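Local coordinates for protein aminoglycoside phosphotransferase (Streptomyces rimosus subsp. rimosus ATCC 10970, PDB 6FUX) that probably transfers a phosphate group from ATP to an aminoglycoside antibiotic such as streptomycin, which is bound here together with ADP, at residues 18-23 and 38-43; 71-76 and 83-88. All coordinates share one frame; numbering follows the deposited sequence.

Contact 1. Residues 18-23 and 38-43; sequences AGWEPV and GSRYAK. With ADP (adenosine-5'-diphosphate), chain C.
Trp20 meets Arg40 with the benzo end of its indole: CZ2 lies over one face of the guanidinium group, offset toward its rim and 3.6 Å from Arg40 NH1. Because the two planes are 72° apart, this is a steep approach of ring edge to guanidinium face and not a parallel stack. The aliphatic part of the arginine takes part as well, its CB packing against Trp20 CH2 at 3.7 Å, and the bend of the chain at chi3 (-108°) turns the guanidinium back across the indole. A water in both planes accepts a 2.8 Å bond from Arg40 NH1 and a weak, longer one from Trp20 NE1. Trp20 CZ3 lies against the Tyr41-Ala42 peptide, 3.7 Å from Ala42 N, and also against Ala42 CB, while Leu8 and Leu11 of helix 4-12 pack on the indole. Strands 21-22 and 40-45 belong to the antiparallel sheet of the kinase-like N-terminal lobe, Trp20 lying just ahead of the first; with strand 31-34 in between, the two segments share no backbone pairing, and it is side chains of 18-23 that reach over to strand 40-45. Tyr41 points its CB away from 18-23 and toward the nucleotide. Its ring lies beneath the adenine, with ADP C4 3.4 Å above the ring plane and over its centre, and Arg34 NE bonds its OH. Replacing it with an alanine would probably strip the adenine of this aromatic floor and leave Arg34 without its hydroxyl partner. Val23 reaches the same tyrosine obliquely, CG2 standing 4.4 Å from Tyr41 CE2.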
loop_
_atom_site.group_PDB
_atom_site.type_symbol
_atom_site.label_atom_id
_atom_site.label_comp_id
_atom_site.label_asym_id
_atom_site.label_seq_id
_atom_site.Cartn_x
_atom_site.Cartn_y
_atom_site.Cartn_z
ATOM N N ALA A 18 5.212 -7.837 26.941
ATOM C CA ALA A 18 5.492 -7.975 25.510
ATOM C C ALA A 18 6.475 -6.895 25.035
ATOM O O ALA A 18 7.036 -7.020 23.926
ATOM C CB ALA A 18 4.214 -7.913 24.731
ATOM N N GLY A 19 6.637 -5.811 25.802
ATOM C CA GLY A 19 7.512 -4.720 25.429
ATOM C C GLY A 19 7.091 -3.991 24.166
ATOM O O GLY A 19 7.967 -3.539 23.390
ATOM N N TRP A 20 5.774 -3.771 24.002
ATOM C CA TRP A 20 5.280 -2.970 22.881
ATOM C C TRP A 20 5.968 -1.604 22.859
ATOM O O TRP A 20 5.981 -0.917 23.898
ATOM C CB TRP A 20 3.754 -2.784 22.984
ATOM C CG TRP A 20 2.999 -4.032 22.721
ATOM C CD1 TRP A 20 2.395 -4.848 23.629
ATOM C CD2 TRP A 20 2.763 -4.615 21.445
ATOM N NE1 TRP A 20 1.771 -5.871 22.976
ATOM C CE2 TRP A 20 1.963 -5.748 21.640
ATOM C CE3 TRP A 20 3.041 -4.235 20.122
ATOM C CZ2 TRP A 20 1.580 -6.599 20.620
ATOM C CZ3 TRP A 20 2.644 -5.084 19.117
ATOM C CH2 TRP A 20 1.899 -6.235 19.345
ATOM N N GLU A 21 6.420 -1.156 21.672
ATOM C CA GLU A 21 7.031 0.165 21.533
ATOM C C GLU A 21 6.591 0.739 20.192
ATOM O O GLU A 21 6.434 0.001 19.218
ATOM C CB GLU A 21 8.565 0.108 21.594
ATOM N N PRO A 22 6.342 2.071 20.145
ATOM C CA PRO A 22 5.938 2.753 18.916
ATOM C C PRO A 22 7.092 2.672 17.926
ATOM O O PRO A 22 8.259 2.760 18.328
ATOM C CB PRO A 22 5.649 4.188 19.378
ATOM C CG PRO A 22 6.375 4.343 20.672
ATOM C CD PRO A 22 6.425 2.975 21.304
ATOM N N VAL A 23 6.803 2.467 16.651
ATOM C CA VAL A 23 7.870 2.460 15.610
ATOM C C VAL A 23 7.557 3.437 14.464
ATOM O O VAL A 23 8.371 3.546 13.522
ATOM C CB VAL A 23 8.110 1.046 15.033
ATOM C CG1 VAL A 23 8.831 0.150 16.019
ATOM C CG2 VAL A 23 6.836 0.399 14.562
ATOM N N GLY A 38 10.054 -8.725 18.313
ATOM C CA GLY A 38 9.983 -8.490 16.883
ATOM C C GLY A 38 8.932 -9.323 16.149
ATOM O O GLY A 38 8.849 -9.209 14.943
ATOM N N SER A 39 8.185 -10.179 16.841
ATOM C CA SER A 39 7.323 -11.175 16.187
ATOM C C SER A 39 5.901 -10.640 15.939
ATOM O O SER A 39 5.119 -11.298 15.220
ATOM C CB SER A 39 7.295 -12.434 16.981
ATOM O OG SER A 39 6.562 -12.234 18.187
ATOM N N ARG A 40 5.550 -9.439 16.434
ATOM C CA ARG A 40 4.176 -8.913 16.298
ATOM C C ARG A 40 4.177 -7.407 16.112
ATOM O O ARG A 40 5.029 -6.695 16.686
ATOM C CB ARG A 40 3.318 -9.137 17.551
ATOM C CG ARG A 40 3.350 -10.558 18.040
ATOM C CD ARG A 40 2.158 -10.802 18.928
ATOM N NE ARG A 40 2.704 -10.891 20.296
ATOM C CZ ARG A 40 2.079 -10.388 21.390
ATOM N NH1 ARG A 40 0.793 -10.082 21.335
ATOM N NH2 ARG A 40 2.739 -10.196 22.531
ATOM N N TYR A 41 3.248 -6.942 15.269
ATOM C CA TYR A 41 3.049 -5.555 15.058
ATOM C C TYR A 41 1.646 -5.208 15.490
ATOM O O TYR A 41 0.784 -6.035 15.489
ATOM C CB TYR A 41 3.225 -5.155 13.586
ATOM C CG TYR A 41 4.689 -5.005 13.192
ATOM C CD1 TYR A 41 5.466 -6.110 12.899
ATOM C CD2 TYR A 41 5.316 -3.760 13.169
ATOM C CE1 TYR A 41 6.810 -5.999 12.521
ATOM C CE2 TYR A 41 6.635 -3.623 12.732
ATOM C CZ TYR A 41 7.400 -4.754 12.440
ATOM O OH TYR A 41 8.717 -4.691 12.028
ATOM N N ALA A 42 1.404 -3.935 15.775
ATOM C CA ALA A 42 0.075 -3.427 15.936
ATOM C C ALA A 42 -0.054 -2.065 15.247
ATOM O O ALA A 42 0.799 -1.202 15.396
ATOM C CB ALA A 42 -0.228 -3.373 17.371
ATOM N N LYS A 43 -1.228 -1.833 14.694
ATOM C CA LYS A 43 -1.623 -0.559 14.201
ATOM C C LYS A 43 -2.815 -0.090 15.017
ATOM O O LYS A 43 -3.818 -0.747 15.132
ATOM C CB LYS A 43 -2.015 -0.680 12.734
ATOM C CG LYS A 43 -2.389 0.635 12.087
ATOM C CD LYS A 43 -2.405 0.534 10.539
ATOM C CE LYS A 43 -3.138 1.735 10.012
ATOM N NZ LYS A 43 -3.301 1.659 8.540
HETATM O "O5'" ADP C . 3.285 -0.174 8.916
HETATM C "C5'" ADP C . 4.491 0.694 9.087
HETATM C "C4'" ADP C . 5.858 -0.059 9.138
HETATM O "O4'" ADP C . 5.857 -1.123 10.102
HETATM C "C3'" ADP C . 6.311 -0.817 7.815
HETATM O "O3'" ADP C . 7.011 -0.015 6.871
HETATM C "C2'" ADP C . 6.881 -2.265 8.101
HETATM O "O2'" ADP C . 8.246 -2.863 7.986
HETATM C "C1'" ADP C . 6.244 -2.424 9.470
HETATM N N9 ADP C . 5.139 -3.461 9.535
HETATM C C8 ADP C . 3.804 -3.342 9.794
HETATM N N7 ADP C . 3.153 -4.570 9.887
HETATM C C5 ADP C . 4.126 -5.460 9.660
HETATM C C6 ADP C . 4.082 -6.851 9.589
HETATM N N6 ADP C . 2.723 -7.345 9.939
HETATM N N1 ADP C . 5.344 -7.360 9.239
HETATM C C2 ADP C . 6.487 -6.731 9.009
HETATM N N3 ADP C . 6.616 -5.381 9.113
HETATM C C4 ADP C . 5.459 -4.755 9.421
HETATM O O HOH W 1 -0.206 -8.578 23.518
#

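Contact 2. Residues 71-76 and 83-88. With ADP (adenosine-5'-diphosphate), chain C.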
loop_
_atom_site.group_PDB
_atom_site.type_symbol
_atom_site.label_atom_id
_atom_site.label_comp_id
_atom_site.label_asym_id
_atom_site.label_seq_id
_atom_site.Cartn_x
_atom_site.Cartn_y
_atom_site.Cartn_z
ATOM N N PRO A 71 0.431 -10.958 6.423
ATOM C CA PRO A 71 0.380 -11.243 7.849
ATOM C C PRO A 71 -0.894 -11.951 8.181
ATOM O O PRO A 71 -1.879 -11.952 7.458
ATOM C CB PRO A 71 0.427 -9.860 8.517
ATOM C CG PRO A 71 0.351 -8.898 7.406
ATOM C CD PRO A 71 0.164 -9.584 6.078
ATOM N N ARG A 72 -0.894 -12.510 9.399
ATOM C CA ARG A 72 -2.101 -13.004 10.014
ATOM C C ARG A 72 -2.602 -12.009 11.048
ATOM O O ARG A 72 -1.778 -11.354 11.736
ATOM C CB ARG A 72 -1.779 -14.289 10.785
ATOM C CG ARG A 72 -1.438 -15.455 9.867
ATOM C CD ARG A 72 -0.858 -16.679 10.559
ATOM N NE ARG A 72 0.301 -16.458 11.448
ATOM C CZ ARG A 72 0.252 -16.526 12.749
ATOM N NH1 ARG A 72 -0.906 -16.723 13.346
ATOM N NH2 ARG A 72 1.351 -16.365 13.455
ATOM N N VAL A 73 -3.909 -11.913 11.188
ATOM C CA VAL A 73 -4.523 -11.093 12.256
ATOM C C VAL A 73 -4.406 -11.868 13.539
ATOM O O VAL A 73 -4.969 -12.961 13.577
ATOM C CB VAL A 73 -5.979 -10.723 11.947
ATOM C CG1 VAL A 73 -6.605 -9.923 13.058
ATOM C CG2 VAL A 73 -6.055 -9.927 10.639
ATOM N N LEU A 74 -3.701 -11.269 14.505
ATOM C CA LEU A 74 -3.581 -11.945 15.822
ATOM C C LEU A 74 -4.678 -11.554 16.790
ATOM O O LEU A 74 -4.972 -12.310 17.707
ATOM C CB LEU A 74 -2.193 -11.613 16.353
ATOM C CG LEU A 74 -1.018 -12.165 15.539
ATOM C CD1 LEU A 74 0.313 -11.812 16.105
ATOM C CD2 LEU A 74 -1.153 -13.657 15.314
ATOM N N ASP A 75 -5.141 -10.314 16.774
ATOM C CA ASP A 75 -6.134 -9.764 17.640
ATOM C C ASP A 75 -6.666 -8.445 17.126
ATOM O O ASP A 75 -6.072 -7.804 16.289
ATOM C CB ASP A 75 -5.701 -9.685 19.121
ATOM C CG ASP A 75 -6.844 -9.930 20.120
ATOM O OD1 ASP A 75 -8.016 -10.271 19.688
ATOM O OD2 ASP A 75 -6.530 -9.773 21.375
ATOM N N TRP A 76 -7.896 -8.175 17.568
ATOM C CA TRP A 76 -8.665 -6.958 17.339
ATOM C C TRP A 76 -9.206 -6.467 18.676
ATOM O O TRP A 76 -9.894 -7.213 19.386
ATOM C CB TRP A 76 -9.838 -7.259 16.404
ATOM C CG TRP A 76 -10.804 -6.124 16.225
ATOM C CD1 TRP A 76 -12.052 -6.037 16.772
ATOM C CD2 TRP A 76 -10.561 -4.856 15.562
ATOM N NE1 TRP A 76 -12.625 -4.851 16.428
ATOM C CE2 TRP A 76 -11.736 -4.122 15.680
ATOM C CE3 TRP A 76 -9.477 -4.317 14.861
ATOM C CZ2 TRP A 76 -11.848 -2.828 15.183
ATOM C CZ3 TRP A 76 -9.630 -3.071 14.281
ATOM C CH2 TRP A 76 -10.805 -2.361 14.421
ATOM N N ALA A 83 -9.002 1.777 18.594
ATOM C CA ALA A 83 -8.892 0.330 18.317
ATOM C C ALA A 83 -7.447 -0.000 17.963
ATOM O O ALA A 83 -6.657 0.850 17.475
ATOM C CB ALA A 83 -9.854 -0.040 17.228
ATOM N N GLY A 84 -7.076 -1.274 18.146
ATOM C CA GLY A 84 -5.875 -1.762 17.665
ATOM C C GLY A 84 -6.017 -3.080 16.918
ATOM O O GLY A 84 -6.773 -3.945 17.330
ATOM N N LEU A 85 -5.176 -3.206 15.895
ATOM C CA LEU A 85 -5.140 -4.368 14.999
ATOM C C LEU A 85 -3.760 -4.981 15.168
ATOM O O LEU A 85 -2.727 -4.391 14.772
ATOM C CB LEU A 85 -5.377 -3.902 13.531
ATOM C CG LEU A 85 -5.191 -4.999 12.509
ATOM C CD1 LEU A 85 -6.019 -6.241 12.765
ATOM C CD2 LEU A 85 -5.452 -4.434 11.140
ATOM N N LEU A 86 -3.670 -6.184 15.787
ATOM C CA LEU A 86 -2.385 -6.838 15.963
ATOM C C LEU A 86 -2.212 -7.897 14.888
ATOM O O LEU A 86 -3.177 -8.620 14.610
ATOM C CB LEU A 86 -2.369 -7.562 17.345
ATOM C CG LEU A 86 -2.247 -6.697 18.600
ATOM C CD1 LEU A 86 -3.448 -5.735 18.816
ATOM C CD2 LEU A 86 -1.997 -7.555 19.844
ATOM N N THR A 87 -1.007 -7.908 14.253
ATOM C CA THR A 87 -0.678 -8.806 13.153
ATOM C C THR A 87 0.689 -9.431 13.415
ATOM O O THR A 87 1.605 -8.887 14.071
ATOM C CB THR A 87 -0.715 -8.128 11.761
ATOM O OG1 THR A 87 0.234 -7.061 11.868
ATOM C CG2 THR A 87 -2.118 -7.667 11.452
ATOM N N SER A 88 0.889 -10.603 12.805
ATOM C CA SER A 88 2.155 -11.307 12.841
ATOM C C SER A 88 3.152 -10.588 11.935
ATOM O O SER A 88 2.766 -10.022 10.867
ATOM C CB SER A 88 1.897 -12.759 12.424
ATOM O OG SER A 88 1.491 -12.853 11.081
HETATM O "O5'" ADP C . 3.285 -0.174 8.916
HETATM C "C5'" ADP C . 4.491 0.694 9.087
HETATM C "C4'" ADP C . 5.858 -0.059 9.138
HETATM O "O4'" ADP C . 5.857 -1.123 10.102
HETATM C "C3'" ADP C . 6.311 -0.817 7.815
HETATM O "O3'" ADP C . 7.011 -0.015 6.871
HETATM C "C2'" ADP C . 6.881 -2.265 8.101
HETATM O "O2'" ADP C . 8.246 -2.863 7.986
HETATM C "C1'" ADP C . 6.244 -2.424 9.470
HETATM N N9 ADP C . 5.139 -3.461 9.535
HETATM C C8 ADP C . 3.804 -3.342 9.794
HETATM N N7 ADP C . 3.153 -4.570 9.887
HETATM C C5 ADP C . 4.126 -5.460 9.660
HETATM C C6 ADP C . 4.082 -6.851 9.589
HETATM N N6 ADP C . 2.723 -7.345 9.939
HETATM N N1 ADP C . 5.344 -7.360 9.239
HETATM C C2 ADP C . 6.487 -6.731 9.009
HETATM N N3 ADP C . 6.616 -5.381 9.113
HETATM C C4 ADP C . 5.459 -4.755 9.421
#
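Val73 and Thr87 form a non-hydrogen-bonded pair in the antiparallel hairpin of strands 73-79 and 82-88, whose short segments run at 163° to each other. A classic beta bulge follows: Leu74 and Asp75 both face Leu86, shifting the register by one. Leu86 O accepts a 2.7 Å bond from Leu74 N and a weak one from Asp75 N, while Leu86 N returns a bond to Asp75 O. At the nucleotide end, Ser88 N donates to Arg72 O. Ser88 OG accepts from Arg72 N at 2.9 Å and a nearly straight 171°; chi1 of 66° sets this hydroxyl between the serine's own N and carbonyl carbon, facing the arginine backbone. Ser88 CB lies over one face of the Arg72 guanidinium, 3.8 Å from NH2.

Apolar contacts flank the bulge. Val73 CG1 meets Leu85 CD1 at 3.7 Å, the two side chains crossing at about a right angle, and Trp76 rests CH2 on Ala83 CB at 3.8 Å. Leu74 CB packs on Leu86 CB at 4.2 Å.

Polar contacts to the ligand come from the strand end that leads into the hinge of kinase-like folds: ADP N6 donates to Ser88 O at 2.8 Å and, weakly, to Thr87 OG1 at 3.2 Å.

Overall arrangement
From the N terminus, contact 1 comes first, residues 38-43 returning to 18-23 after an excursion through strand 31-34. The chain then passes through helix 50-63 before contact 2 closes the tight hairpin between 71-76 and 83-88. The two therefore stand in series, neither nested nor crossed, with centres about 11 Å apart. Strands 40-45 and 82-88 are neighbours in one antiparallel sheet, joined by probable hydrogen bonds from Tyr41 N to Thr87 O (2.8 Å) and from Leu85 N to Lys43 O. Arg40 CD also packs on Leu74 CD1. Both contacts therefore reach the ADP from adjacent strands of that sheet.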